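Local coordinates for protein citrate synthase (Thermotoga maritima, PDB 2P2W) that probably catalyses the condensation of oxaloacetate with acetyl-CoA and water to give citrate and CoA, a step of the tricarboxylic acid cycle, at residues Arg25-Arg29 against Ile171-Gln176; Lys66-Glu72 against Ile116-Val121; Leu84-Tyr90 against Tyr129-Ser133. All blocks are in the same frame, centred on the assembly; numbering follows the deposited sequence.

Contact 1 of 3, residues Arg25-Arg29 against Ile171-Gln176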
loop_
_atom_site.group_PDB
_atom_site.type_symbol
_atom_site.label_atom_id
_atom_site.label_comp_id
_atom_site.label_asym_id
_atom_site.label_seq_id
_atom_site.Cartn_x
_atom_site.Cartn_y
_atom_site.Cartn_z
ATOM N N ARG A 25 -27.555 -6.949 -1.660
ATOM C CA ARG A 25 -27.186 -8.230 -2.246
ATOM C C ARG A 25 -25.747 -8.181 -2.745
ATOM O O ARG A 25 -25.265 -7.135 -3.179
ATOM C CB ARG A 25 -28.125 -8.587 -3.406
ATOM C CG ARG A 25 -29.573 -8.824 -2.995
ATOM C CD ARG A 25 -29.686 -9.895 -1.913
ATOM N NE ARG A 25 -29.290 -11.224 -2.375
ATOM C CZ ARG A 25 -30.024 -11.987 -3.185
ATOM N NH1 ARG A 25 -31.196 -11.555 -3.630
ATOM N NH2 ARG A 25 -29.589 -13.192 -3.538
ATOM N N LEU A 26 -25.063 -9.315 -2.664
ATOM C CA LEU A 26 -23.676 -9.421 -3.112
ATOM C C LEU A 26 -23.552 -10.676 -3.959
ATOM O O LEU A 26 -24.053 -11.735 -3.584
ATOM C CB LEU A 26 -22.730 -9.516 -1.907
ATOM C CG LEU A 26 -21.241 -9.698 -2.218
ATOM C CD1 LEU A 26 -20.716 -8.476 -2.968
ATOM C CD2 LEU A 26 -20.475 -9.897 -0.914
ATOM N N TYR A 27 -22.879 -10.553 -5.100
ATOM C CA TYR A 27 -22.711 -11.681 -6.009
ATOM C C TYR A 27 -21.262 -11.822 -6.464
ATOM O O TYR A 27 -20.582 -10.826 -6.691
ATOM C CB TYR A 27 -23.581 -11.484 -7.258
ATOM C CG TYR A 27 -25.025 -11.137 -6.978
ATOM C CD1 TYR A 27 -25.411 -9.814 -6.775
ATOM C CD2 TYR A 27 -26.003 -12.127 -6.912
ATOM C CE1 TYR A 27 -26.736 -9.480 -6.514
ATOM C CE2 TYR A 27 -27.335 -11.806 -6.653
ATOM C CZ TYR A 27 -27.692 -10.481 -6.457
ATOM O OH TYR A 27 -29.005 -10.155 -6.217
ATOM N N TYR A 28 -20.798 -13.061 -6.587
ATOM C CA TYR A 28 -19.455 -13.339 -7.087
ATOM C C TYR A 28 -19.698 -13.874 -8.496
ATOM O O TYR A 28 -20.280 -14.950 -8.662
ATOM C CB TYR A 28 -18.759 -14.422 -6.263
ATOM C CG TYR A 28 -18.308 -14.010 -4.876
ATOM C CD1 TYR A 28 -18.472 -12.700 -4.411
ATOM C CD2 TYR A 28 -17.701 -14.940 -4.028
ATOM C CE1 TYR A 28 -18.038 -12.330 -3.125
ATOM C CE2 TYR A 28 -17.269 -14.584 -2.755
ATOM C CZ TYR A 28 -17.439 -13.281 -2.310
ATOM O OH TYR A 28 -17.016 -12.943 -1.043
ATOM N N ARG A 29 -19.265 -13.121 -9.501
ATOM C CA ARG A 29 -19.461 -13.515 -10.892
ATOM C C ARG A 29 -20.869 -14.064 -11.154
ATOM O O ARG A 29 -21.038 -15.095 -11.811
ATOM C CB ARG A 29 -18.397 -14.541 -11.314
ATOM C CG ARG A 29 -16.987 -13.949 -11.425
ATOM C CD ARG A 29 -15.980 -14.976 -11.932
ATOM N NE ARG A 29 -14.595 -14.521 -11.813
ATOM C CZ ARG A 29 -14.029 -13.598 -12.587
ATOM N NH1 ARG A 29 -14.728 -13.011 -13.551
ATOM N NH2 ARG A 29 -12.757 -13.268 -12.401
ATOM N N ILE A 171 -15.375 -17.428 2.877
ATOM C CA ILE A 171 -16.051 -17.272 1.598
ATOM C C ILE A 171 -16.797 -15.935 1.534
ATOM O O ILE A 171 -16.723 -15.224 0.533
ATOM C CB ILE A 171 -17.035 -18.445 1.352
ATOM C CG1 ILE A 171 -16.251 -19.758 1.260
ATOM C CG2 ILE A 171 -17.838 -18.207 0.080
ATOM C CD1 ILE A 171 -17.121 -20.999 1.178
ATOM N N LEU A 172 -17.499 -15.589 2.607
ATOM C CA LEU A 172 -18.241 -14.330 2.656
ATOM C C LEU A 172 -17.329 -13.100 2.559
ATOM O O LEU A 172 -17.753 -12.043 2.091
ATOM C CB LEU A 172 -19.040 -14.234 3.959
ATOM C CG LEU A 172 -20.232 -15.171 4.144
ATOM C CD1 LEU A 172 -20.777 -15.038 5.563
ATOM C CD2 LEU A 172 -21.300 -14.824 3.124
ATOM N N LEU A 173 -16.082 -13.248 2.996
ATOM C CA LEU A 173 -15.124 -12.146 3.005
ATOM C C LEU A 173 -14.128 -12.103 1.846
ATOM O O LEU A 173 -13.299 -11.201 1.780
ATOM C CB LEU A 173 -14.329 -12.178 4.318
ATOM C CG LEU A 173 -15.106 -12.020 5.626
ATOM C CD1 LEU A 173 -14.242 -12.478 6.802
ATOM C CD2 LEU A 173 -15.523 -10.565 5.796
ATOM N N MET A 174 -14.194 -13.059 0.930
ATOM C CA MET A 174 -13.237 -13.084 -0.166
ATOM C C MET A 174 -13.242 -11.893 -1.110
ATOM O O MET A 174 -12.187 -11.486 -1.597
ATOM C CB MET A 174 -13.423 -14.337 -1.019
ATOM C CG MET A 174 -12.843 -15.595 -0.435
ATOM S SD MET A 174 -12.960 -16.933 -1.632
ATOM C CE MET A 174 -12.312 -18.283 -0.661
ATOM N N GLU A 175 -14.411 -11.321 -1.361
ATOM C CA GLU A 175 -14.479 -10.242 -2.338
ATOM C C GLU A 175 -15.652 -9.278 -2.209
ATOM O O GLU A 175 -16.754 -9.682 -1.842
ATOM C CB GLU A 175 -14.515 -10.893 -3.727
ATOM C CG GLU A 175 -15.202 -10.086 -4.809
ATOM C CD GLU A 175 -14.358 -8.932 -5.287
ATOM O OE1 GLU A 175 -13.132 -8.973 -5.062
ATOM O OE2 GLU A 175 -14.924 -7.993 -5.893
ATOM N N GLN A 176 -15.407 -8.000 -2.507
ATOM C CA GLN A 176 -16.480 -7.008 -2.497
ATOM C C GLN A 176 -16.196 -5.702 -3.233
ATOM O O GLN A 176 -16.088 -4.632 -2.629
ATOM C CB GLN A 176 -16.966 -6.685 -1.079
ATOM C CG GLN A 176 -18.239 -5.826 -1.137
ATOM C CD GLN A 176 -19.088 -5.900 0.114
ATOM O OE1 GLN A 176 -19.916 -6.798 0.270
ATOM N NE2 GLN A 176 -18.883 -4.948 1.017
#
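Tyr28 reaches from the small antiparallel sheet of the largely helical citrate synthase fold to the turn that follows helix 163-173, and a single phenol hydroxyl there reads two backbone groups. Ile171 supplies the first. Tyr28 OH donates to Ile171 O at 2.8 Å, with a C=O...donor angle of 158° and the donor in the carbonyl plane. Within the turn Met174 N also makes a weak bond to this carbonyl. Leu172 packs its side chain on Phe262 and Leu263 of helix 258-270, while Met174 sets CB 3.9 Å from Tyr28 OH and packs onward against Phe42 and Thr45 of helix 42-51. Glu175 supplies the second group. Its N-H points back to Tyr28 OH over 3.1 Å, at a moderately bent 144°, and its carbonyl oxygen lies 3.2 Å from Tyr28 CE1 at the ring edge. The hydroxyl is thus gripped as donor and acceptor together, which fixes the far end of a buried ring. Glu175 CB and CG run alongside that ring, the carboxylate plane is turned steeply to it, and Glu175 OE2 is hydrogen-bonded to Asp177 N and His332 NE2. Gln176 carries the contact into the predicted active site. The nearest atoms of its side chain and that of His250 are about 3 Å apart, OE1 bonds to Tyr253 OH, and NE2 bonds to a bound citrate anion that probably came from the crystallisation liquor. Strand 25-28 therefore backs a residue of the ligand pocket. Leu26 does this directly: with CG anti to the backbone nitrogen (chi1 177°) its methyls reach the glutamine amide, CD1 3.7 Å and CD2 3.4 Å from Gln176 OE1, and CD2 also comes within 3.8 Å of Glu175 O.

Contact 2 of 3, residues Lys66-Glu72 against Ile116-Val121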
loop_
_atom_site.group_PDB
_atom_site.type_symbol
_atom_site.label_atom_id
_atom_site.label_comp_id
_atom_site.label_asym_id
_atom_site.label_seq_id
_atom_site.Cartn_x
_atom_site.Cartn_y
_atom_site.Cartn_z
ATOM N N LYS A 66 -2.938 -28.495 -5.693
ATOM C CA LYS A 66 -2.022 -27.416 -6.055
ATOM C C LYS A 66 -1.852 -26.453 -4.883
ATOM O O LYS A 66 -0.728 -26.151 -4.468
ATOM C CB LYS A 66 -2.554 -26.643 -7.268
ATOM C CG LYS A 66 -1.710 -25.426 -7.636
ATOM C CD LYS A 66 -2.217 -24.740 -8.899
ATOM C CE LYS A 66 -1.823 -25.515 -10.140
ATOM N NZ LYS A 66 -0.529 -25.012 -10.682
ATOM N N MET A 67 -2.968 -25.956 -4.357
ATOM C CA MET A 67 -2.893 -25.037 -3.230
ATOM C C MET A 67 -2.206 -25.711 -2.047
ATOM O O MET A 67 -1.387 -25.096 -1.368
ATOM C CB MET A 67 -4.291 -24.552 -2.831
ATOM C CG MET A 67 -4.915 -23.611 -3.856
ATOM S SD MET A 67 -6.432 -22.831 -3.268
ATOM C CE MET A 67 -5.783 -21.807 -1.951
ATOM N N ALA A 68 -2.520 -26.982 -1.818
ATOM C CA ALA A 68 -1.923 -27.721 -0.706
ATOM C C ALA A 68 -0.410 -27.887 -0.874
ATOM O O ALA A 68 0.327 -28.006 0.106
ATOM C CB ALA A 68 -2.585 -29.089 -0.576
ATOM N N ASP A 69 0.048 -27.887 -2.119
ATOM C CA ASP A 69 1.465 -28.046 -2.415
ATOM C C ASP A 69 2.214 -26.701 -2.304
ATOM O O ASP A 69 3.443 -26.664 -2.346
ATOM C CB ASP A 69 1.610 -28.643 -3.823
ATOM C CG ASP A 69 2.963 -29.290 -4.060
ATOM O OD1 ASP A 69 3.476 -29.972 -3.145
ATOM O OD2 ASP A 69 3.502 -29.136 -5.177
ATOM N N TYR A 70 1.467 -25.610 -2.143
ATOM C CA TYR A 70 2.048 -24.266 -2.035
ATOM C C TYR A 70 2.032 -23.664 -0.625
ATOM O O TYR A 70 2.269 -22.462 -0.461
ATOM C CB TYR A 70 1.309 -23.286 -2.952
ATOM C CG TYR A 70 1.531 -23.463 -4.435
ATOM C CD1 TYR A 70 2.771 -23.862 -4.936
ATOM C CD2 TYR A 70 0.521 -23.149 -5.346
ATOM C CE1 TYR A 70 2.999 -23.939 -6.312
ATOM C CE2 TYR A 70 0.738 -23.219 -6.718
ATOM C CZ TYR A 70 1.977 -23.614 -7.195
ATOM O OH TYR A 70 2.200 -23.675 -8.553
ATOM N N ARG A 71 1.774 -24.485 0.386
ATOM C CA ARG A 71 1.691 -23.996 1.765
ATOM C C ARG A 71 2.995 -23.776 2.526
ATOM O O ARG A 71 2.977 -23.241 3.637
ATOM C CB ARG A 71 0.814 -24.945 2.581
ATOM C CG ARG A 71 -0.593 -25.079 2.045
ATOM C CD ARG A 71 -1.363 -26.154 2.789
ATOM N NE ARG A 71 -2.693 -26.334 2.218
ATOM C CZ ARG A 71 -3.499 -27.348 2.508
ATOM N NH1 ARG A 71 -3.107 -28.280 3.367
ATOM N NH2 ARG A 71 -4.692 -27.431 1.930
ATOM N N GLU A 72 4.122 -24.169 1.945
ATOM C CA GLU A 72 5.398 -24.035 2.643
ATOM C C GLU A 72 6.067 -22.667 2.566
ATOM O O GLU A 72 5.966 -21.963 1.561
ATOM C CB GLU A 72 6.396 -25.082 2.129
ATOM C CG GLU A 72 5.968 -26.529 2.301
ATOM C CD GLU A 72 5.728 -26.901 3.751
ATOM O OE1 GLU A 72 6.478 -26.419 4.624
ATOM O OE2 GLU A 72 4.791 -27.680 4.019
ATOM N N ILE A 116 -2.269 -17.556 -6.650
ATOM C CA ILE A 116 -2.629 -18.838 -6.057
ATOM C C ILE A 116 -1.623 -19.251 -4.981
ATOM O O ILE A 116 -2.006 -19.696 -3.895
ATOM C CB ILE A 116 -2.700 -19.942 -7.144
ATOM C CG1 ILE A 116 -3.851 -19.633 -8.110
ATOM C CG2 ILE A 116 -2.875 -21.318 -6.494
ATOM C CD1 ILE A 116 -3.928 -20.570 -9.317
ATOM N N ARG A 117 -0.336 -19.097 -5.284
ATOM C CA ARG A 117 0.713 -19.469 -4.340
ATOM C C ARG A 117 0.724 -18.597 -3.085
ATOM O O ARG A 117 0.840 -19.106 -1.969
ATOM C CB ARG A 117 2.084 -19.413 -5.023
ATOM C CG ARG A 117 3.250 -19.758 -4.105
ATOM C CD ARG A 117 4.444 -20.261 -4.904
ATOM N NE ARG A 117 4.865 -19.313 -5.935
ATOM C CZ ARG A 117 5.429 -18.134 -5.687
ATOM N NH1 ARG A 117 5.647 -17.748 -4.435
ATOM N NH2 ARG A 117 5.783 -17.343 -6.692
ATOM N N VAL A 118 0.598 -17.286 -3.259
ATOM C CA VAL A 118 0.607 -16.385 -2.112
ATOM C C VAL A 118 -0.598 -16.651 -1.204
ATOM O O VAL A 118 -0.465 -16.685 0.016
ATOM C CB VAL A 118 0.626 -14.893 -2.562
ATOM C CG1 VAL A 118 -0.702 -14.509 -3.180
ATOM C CG2 VAL A 118 0.957 -13.997 -1.377
ATOM N N ALA A 119 -1.771 -16.855 -1.796
ATOM C CA ALA A 119 -2.963 -17.134 -1.006
ATOM C C ALA A 119 -2.798 -18.439 -0.219
ATOM O O ALA A 119 -3.234 -18.546 0.928
ATOM C CB ALA A 119 -4.177 -17.221 -1.910
ATOM N N SER A 120 -2.164 -19.429 -0.842
ATOM C CA SER A 120 -1.961 -20.725 -0.198
ATOM C C SER A 120 -1.071 -20.668 1.039
ATOM O O SER A 120 -1.248 -21.461 1.961
ATOM C CB SER A 120 -1.361 -21.726 -1.194
ATOM O OG SER A 120 -2.211 -21.903 -2.317
ATOM N N VAL A 121 -0.123 -19.735 1.068
ATOM C CA VAL A 121 0.791 -19.638 2.202
ATOM C C VAL A 121 0.350 -18.711 3.343
ATOM O O VAL A 121 0.923 -18.755 4.437
ATOM C CB VAL A 121 2.218 -19.245 1.719
ATOM C CG1 VAL A 121 2.273 -17.769 1.351
ATOM C CG2 VAL A 121 3.250 -19.598 2.788
#
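Tyr70 swings CG opposite its carbonyl carbon (chi1 -71°) while Arg117 throws its CG away from its own backbone nitrogen (chi1 179°), and the two turns lay the arginine methylenes on one face of the phenol ring. Arg117 CB stands 4.2 Å from the ring centroid in a CH-pi contact, and CD lies over the same ring, 4.0 Å from Tyr70 CD1. At the ring edge sits Ile116 CG2, 4.0 Å from Tyr70 CD2, and this methyl also meets Met67 CG. Ser120 fits between the helices: its CB touches Tyr70 CB at 3.6 Å and its OG comes to 3.3 Å from Met67 CA. That hydroxyl turns back to its own helix, donating to Ile116 O at 2.7 Å from the face of the carbonyl opposite to that used by Ser120 N. The contact joins the end of helix 57-69 and the turn after it to helix 110-133. Between the two segments it is van der Waals and CH-pi packing, while Lys66 NZ, in a salt bridge, and Tyr70 OH both meet Glu113 on helix 110-133, just before 116-121, so polar bonds at the edge add to the packing.

Contact 3 of 3, residues Leu84-Tyr90 against Tyr129-Ser133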
loop_
_atom_site.group_PDB
_atom_site.type_symbol
_atom_site.label_atom_id
_atom_site.label_comp_id
_atom_site.label_asym_id
_atom_site.label_seq_id
_atom_site.Cartn_x
_atom_site.Cartn_y
_atom_site.Cartn_z
ATOM N N LEU A 84 12.188 -12.566 15.146
ATOM C CA LEU A 84 11.198 -11.476 15.202
ATOM C C LEU A 84 10.651 -11.296 16.622
ATOM O O LEU A 84 10.661 -12.208 17.439
ATOM C CB LEU A 84 10.000 -11.847 14.333
ATOM C CG LEU A 84 10.214 -11.844 12.816
ATOM C CD1 LEU A 84 8.937 -12.283 12.109
ATOM C CD2 LEU A 84 10.565 -10.461 12.255
ATOM N N PRO A 85 10.162 -10.084 16.923
ATOM C CA PRO A 85 9.595 -9.844 18.251
ATOM C C PRO A 85 8.359 -10.739 18.315
ATOM O O PRO A 85 7.806 -11.099 17.276
ATOM C CB PRO A 85 9.227 -8.362 18.205
ATOM C CG PRO A 85 10.243 -7.792 17.266
ATOM C CD PRO A 85 10.292 -8.826 16.168
ATOM N N LYS A 86 7.922 -11.096 19.518
ATOM C CA LYS A 86 6.760 -11.961 19.670
ATOM C C LYS A 86 5.462 -11.200 19.924
ATOM O O LYS A 86 4.442 -11.799 20.263
ATOM C CB LYS A 86 6.997 -12.951 20.815
ATOM C CG LYS A 86 8.120 -13.944 20.553
ATOM C CD LYS A 86 8.322 -14.857 21.751
ATOM C CE LYS A 86 9.304 -15.973 21.438
ATOM N NZ LYS A 86 10.628 -15.442 21.016
ATOM N N ASN A 87 5.490 -9.886 19.744
ATOM C CA ASN A 87 4.295 -9.089 19.992
ATOM C C ASN A 87 3.856 -8.261 18.792
ATOM O O ASN A 87 3.284 -7.187 18.956
ATOM C CB ASN A 87 4.542 -8.162 21.181
ATOM C CG ASN A 87 5.557 -7.085 20.869
ATOM O OD1 ASN A 87 6.584 -7.350 20.245
ATOM N ND2 ASN A 87 5.276 -5.863 21.304
ATOM N N LEU A 88 4.124 -8.754 17.588
ATOM C CA LEU A 88 3.739 -8.035 16.379
ATOM C C LEU A 88 2.269 -8.258 16.039
ATOM O O LEU A 88 1.683 -9.273 16.414
ATOM C CB LEU A 88 4.593 -8.496 15.192
ATOM C CG LEU A 88 6.107 -8.326 15.286
ATOM C CD1 LEU A 88 6.768 -8.981 14.076
ATOM C CD2 LEU A 88 6.451 -6.845 15.358
ATOM N N HIS A 89 1.677 -7.299 15.331
ATOM C CA HIS A 89 0.290 -7.420 14.894
ATOM C C HIS A 89 0.364 -8.352 13.681
ATOM O O HIS A 89 1.287 -8.246 12.867
ATOM C CB HIS A 89 -0.263 -6.045 14.495
ATOM C CG HIS A 89 -1.722 -6.049 14.147
ATOM N ND1 HIS A 89 -2.200 -6.508 12.937
ATOM C CD2 HIS A 89 -2.808 -5.639 14.848
ATOM C CE1 HIS A 89 -3.515 -6.377 12.906
ATOM N NE2 HIS A 89 -3.909 -5.852 14.053
ATOM N N TYR A 90 -0.593 -9.264 13.555
ATOM C CA TYR A 90 -0.573 -10.217 12.445
ATOM C C TYR A 90 -0.563 -9.624 11.036
ATOM O O TYR A 90 0.043 -10.203 10.132
ATOM C CB TYR A 90 -1.715 -11.223 12.614
ATOM C CG TYR A 90 -1.416 -12.233 13.696
ATOM C CD1 TYR A 90 -0.674 -13.382 13.414
ATOM C CD2 TYR A 90 -1.806 -12.009 15.018
ATOM C CE1 TYR A 90 -0.324 -14.281 14.420
ATOM C CE2 TYR A 90 -1.457 -12.902 16.034
ATOM C CZ TYR A 90 -0.715 -14.035 15.724
ATOM O OH TYR A 90 -0.351 -14.915 16.720
ATOM N N TYR A 129 3.538 -17.957 13.118
ATOM C CA TYR A 129 3.835 -16.854 14.022
ATOM C C TYR A 129 3.084 -17.026 15.337
ATOM O O TYR A 129 3.592 -16.680 16.400
ATOM C CB TYR A 129 3.486 -15.505 13.385
ATOM C CG TYR A 129 3.928 -14.339 14.237
ATOM C CD1 TYR A 129 5.256 -13.901 14.219
ATOM C CD2 TYR A 129 3.048 -13.733 15.127
ATOM C CE1 TYR A 129 5.694 -12.891 15.079
ATOM C CE2 TYR A 129 3.474 -12.722 15.987
ATOM C CZ TYR A 129 4.795 -12.308 15.961
ATOM O OH TYR A 129 5.208 -11.314 16.820
ATOM N N TYR A 130 1.877 -17.568 15.254
ATOM C CA TYR A 130 1.071 -17.810 16.440
ATOM C C TYR A 130 1.795 -18.791 17.366
ATOM O O TYR A 130 1.986 -18.513 18.555
ATOM C CB TYR A 130 -0.281 -18.386 16.032
ATOM C CG TYR A 130 -1.181 -18.732 17.191
ATOM C CD1 TYR A 130 -1.694 -17.738 18.024
ATOM C CD2 TYR A 130 -1.533 -20.058 17.450
ATOM C CE1 TYR A 130 -2.540 -18.055 19.085
ATOM C CE2 TYR A 130 -2.378 -20.384 18.506
ATOM C CZ TYR A 130 -2.877 -19.378 19.319
ATOM O OH TYR A 130 -3.710 -19.700 20.365
ATOM N N ARG A 131 2.196 -19.935 16.812
ATOM C CA ARG A 131 2.898 -20.964 17.577
ATOM C C ARG A 131 4.202 -20.409 18.141
ATOM O O ARG A 131 4.514 -20.595 19.319
ATOM C CB ARG A 131 3.207 -22.171 16.687
ATOM C CG ARG A 131 1.988 -22.791 16.025
ATOM C CD ARG A 131 1.094 -23.514 17.027
ATOM N NE ARG A 131 1.742 -24.696 17.591
ATOM C CZ ARG A 131 1.128 -25.578 18.375
ATOM N NH1 ARG A 131 -0.152 -25.414 18.688
ATOM N NH2 ARG A 131 1.792 -26.623 18.851
ATOM N N TYR A 132 4.959 -19.731 17.284
ATOM C CA TYR A 132 6.230 -19.134 17.671
ATOM C C TYR A 132 6.067 -18.129 18.806
ATOM O O TYR A 132 6.742 -18.223 19.831
ATOM C CB TYR A 132 6.871 -18.442 16.464
ATOM C CG TYR A 132 7.981 -17.481 16.822
ATOM C CD1 TYR A 132 9.173 -17.936 17.388
ATOM C CD2 TYR A 132 7.838 -16.111 16.599
ATOM C CE1 TYR A 132 10.198 -17.050 17.721
ATOM C CE2 TYR A 132 8.852 -15.215 16.931
ATOM C CZ TYR A 132 10.030 -15.693 17.491
ATOM O OH TYR A 132 11.033 -14.810 17.816
ATOM N N SER A 133 5.164 -17.171 18.622
ATOM C CA SER A 133 4.937 -16.140 19.630
ATOM C C SER A 133 4.541 -16.713 20.989
ATOM O O SER A 133 4.765 -16.084 22.021
ATOM C CB SER A 133 3.866 -15.154 19.151
ATOM O OG SER A 133 2.618 -15.800 18.973
#
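Tyr129 and Tyr132, one turn apart on helix 110-133, bond through their hydroxyls to the backbone of the loop 84-90. Tyr129 OH donates to Pro85 O at 2.6 Å, tilted 30° out of the carbonyl plane, and accepts from Leu88 N at 2.9 Å with a fairly straight N-H (161°), so one phenol hydroxyl ties Pro85 to Leu88 in a loop without regular structure before helix 90-98. Tyr132 OH donates in plane to Leu84 O at 2.7 Å. Lys86 lays CE over a face of the Tyr132 ring, and the bend at the end of its chain brings NZ back to Tyr132 OH in a weak bond. On the far flank the rings of Tyr90 and Tyr129 form an offset edge-to-face pair, centroids 5.5 Å apart, planes at 88°, with the edge of Tyr129 toward the face of Tyr90. Tyr90 OH meets the edge of the Tyr130 ring, 3.4 Å from CD1.

One shell out, Tyr82 meets the Tyr132 ring nearly at right angles, and His89 ND1 bonds to Ile91 N, capping the start of helix 90-98, which begins with Tyr90. Leu81 of helix 75-81 and Val93 of helix 90-98 pack on Tyr129, while Ile80 and His101 of the second subunit touch Leu84 and Leu88, placing the loop between helix 110-133 and the neighbouring subunit.

From the N terminus, strand 25-28 opens the widest of the three loops, which contact 1 closes only at the turn after helix 163-173. Contacts 2 and 3 are both nested inside it. The chain next reaches 66-72, then 84-90, and afterwards meets their partners in the same order on helix 110-133, so these two loops cross rather than nest. That one long helix takes the end of helix 57-69 in contact 2 and, at its own C-terminal turn, the loop before helix 90-98 in contact 3. Contacts 1 and 3, with centres about 30 Å apart, lie on opposite sides of the chain's centre, yet both touch the second subunit.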